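Local coordinates for protein ABC-type metal ion transport system, periplasmic component (Vibrio vulnificus, PDB 3K2D) that binds methionine in the cleft between its two alpha/beta lobes, probably as the substrate-binding lipoprotein of an ABC transporter, and activates Toll-like receptor 2, at residues 106-111 against 168-173. The protein carries 4 engineered substitutions. Residues are numbered along the deposited sequence.
Sequences VRIAVP and DVALSI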
loop_
_atom_site.group_PDB
_atom_site.type_symbol
_atom_site.label_atom_id
_atom_site.label_comp_id
_atom_site.label_asym_id
_atom_site.label_seq_id
_atom_site.Cartn_x
_atom_site.Cartn_y
_atom_site.Cartn_z
ATOM N N VAL A 106 6.961 18.102 -18.196
ATOM C CA VAL A 106 5.693 17.670 -17.612
ATOM C C VAL A 106 5.811 17.491 -16.107
ATOM O O VAL A 106 6.910 17.400 -15.546
ATOM C CB VAL A 106 5.177 16.325 -18.202
ATOM C CG1 VAL A 106 4.827 16.487 -19.666
ATOM C CG2 VAL A 106 6.221 15.238 -18.012
ATOM N N ARG A 107 4.648 17.434 -15.470
ATOM C CA ARG A 107 4.530 17.256 -14.032
ATOM C C ARG A 107 4.174 15.791 -13.788
ATOM O O ARG A 107 3.298 15.244 -14.447
ATOM C CB ARG A 107 3.420 18.168 -13.491
ATOM C CG ARG A 107 3.868 19.202 -12.462
ATOM C CD ARG A 107 3.292 20.599 -12.748
ATOM N NE ARG A 107 1.833 20.625 -12.768
ATOM C CZ ARG A 107 1.059 20.767 -11.692
ATOM N NH1 ARG A 107 1.599 20.907 -10.488
ATOM N NH2 ARG A 107 -0.264 20.747 -11.819
ATOM N N ILE A 108 4.877 15.155 -12.860
ATOM C CA ILE A 108 4.605 13.764 -12.508
ATOM C C ILE A 108 4.320 13.711 -11.012
ATOM O O ILE A 108 5.168 14.074 -10.194
ATOM C CB ILE A 108 5.809 12.836 -12.839
ATOM C CG1 ILE A 108 5.956 12.704 -14.358
ATOM C CG2 ILE A 108 5.616 11.479 -12.189
ATOM C CD1 ILE A 108 7.011 11.720 -14.803
ATOM N N ALA A 109 3.120 13.267 -10.659
ATOM C CA ALA A 109 2.731 13.180 -9.256
ATOM C C ALA A 109 3.120 11.835 -8.627
ATOM O O ALA A 109 2.998 10.785 -9.260
ATOM C CB ALA A 109 1.233 13.412 -9.121
ATOM N N VAL A 110 3.592 11.889 -7.379
ATOM C CA VAL A 110 4.008 10.702 -6.621
ATOM C C VAL A 110 3.633 10.876 -5.142
ATOM O O VAL A 110 3.364 11.985 -4.684
ATOM C CB VAL A 110 5.558 10.484 -6.688
ATOM C CG1 VAL A 110 6.040 10.515 -8.132
ATOM C CG2 VAL A 110 6.280 11.549 -5.875
ATOM N N PRO A 111 3.582 9.771 -4.382
ATOM C CA PRO A 111 3.241 9.888 -2.960
ATOM C C PRO A 111 4.367 10.599 -2.210
ATOM O O PRO A 111 5.507 10.610 -2.670
ATOM C CB PRO A 111 3.045 8.442 -2.526
ATOM C CG PRO A 111 3.838 7.662 -3.523
ATOM C CD PRO A 111 3.568 8.364 -4.809
ATOM N N ASP A 168 -4.580 16.940 -13.064
ATOM C CA ASP A 168 -3.715 18.110 -13.010
ATOM C C ASP A 168 -2.295 17.896 -13.499
ATOM O O ASP A 168 -1.586 18.862 -13.776
ATOM C CB ASP A 168 -3.671 18.631 -11.579
ATOM C CG ASP A 168 -5.051 18.823 -11.000
ATOM O OD1 ASP A 168 -5.771 19.728 -11.474
ATOM O OD2 ASP A 168 -5.423 18.060 -10.083
ATOM N N VAL A 169 -1.870 16.643 -13.598
ATOM C CA VAL A 169 -0.520 16.356 -14.052
ATOM C C VAL A 169 -0.528 15.440 -15.254
ATOM O O VAL A 169 -1.570 14.913 -15.634
ATOM C CB VAL A 169 0.316 15.706 -12.938
ATOM C CG1 VAL A 169 0.377 16.632 -11.736
ATOM C CG2 VAL A 169 -0.283 14.359 -12.559
ATOM N N ALA A 170 0.642 15.246 -15.849
ATOM C CA ALA A 170 0.754 14.393 -17.020
ATOM C C ALA A 170 0.660 12.916 -16.661
ATOM O O ALA A 170 0.166 12.101 -17.449
ATOM C CB ALA A 170 2.066 14.668 -17.734
ATOM N N LEU A 171 1.119 12.570 -15.465
ATOM C CA LEU A 171 1.110 11.178 -15.046
ATOM C C LEU A 171 1.323 11.048 -13.537
ATOM O O LEU A 171 2.072 11.817 -12.940
ATOM C CB LEU A 171 2.198 10.433 -15.834
ATOM C CG LEU A 171 2.431 8.935 -15.644
ATOM C CD1 LEU A 171 2.943 8.346 -16.948
ATOM C CD2 LEU A 171 3.420 8.697 -14.499
ATOM N N SER A 172 0.662 10.072 -12.927
ATOM C CA SER A 172 0.768 9.862 -11.488
ATOM C C SER A 172 0.982 8.413 -11.098
ATOM O O SER A 172 0.321 7.517 -11.610
ATOM C CB SER A 172 -0.503 10.339 -10.784
ATOM O OG SER A 172 -0.809 11.680 -11.100
ATOM N N ILE A 173 1.915 8.195 -10.177
ATOM C CA ILE A 173 2.184 6.863 -9.658
ATOM C C ILE A 173 1.276 6.774 -8.435
ATOM O O ILE A 173 1.448 7.514 -7.467
ATOM C CB ILE A 173 3.675 6.707 -9.284
ATOM C CG1 ILE A 173 4.503 6.651 -10.579
ATOM C CG2 ILE A 173 3.886 5.450 -8.443
ATOM C CD1 ILE A 173 6.004 6.597 -10.368
#
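R107, A109 and I173 give up the most surface where two parallel strands pair inside the mixed sheet of one lobe of this periplasmic-binding-protein fold. A109 is the backbone centre of the pairing: its N donates to L171 O (2.9 Å) and its O accepts from I173 N (3.0 Å), so it brackets S172 in the usual parallel pattern. The A109 methyl packs against V169 CG2 (3.9 Å) and S172 OG (3.3 Å), and that hydroxyl is hydrogen-bonded to S165 of helix 162-165. At the start the ladder is irregular: R107 O turns to A170 N (3.0 Å), with L171 N 3.6 Å from R107 O. V169 CG1 covers one face of the R107 guanidinium, and R107 NH2 makes a weak hydrogen bond to D168 O (3.0 Å). Toward the other end, I173 O approaches P111 CD (3.5 Å), and the I173 side chain meets S120 of helix 114-126. Backbone bonding thus fixes a pair buried from I108 and L171 onward, its P111 side chain about 8 Å from bound methionine; the one inter-segment side-chain hydrogen bond is at the partly exposed R107 end.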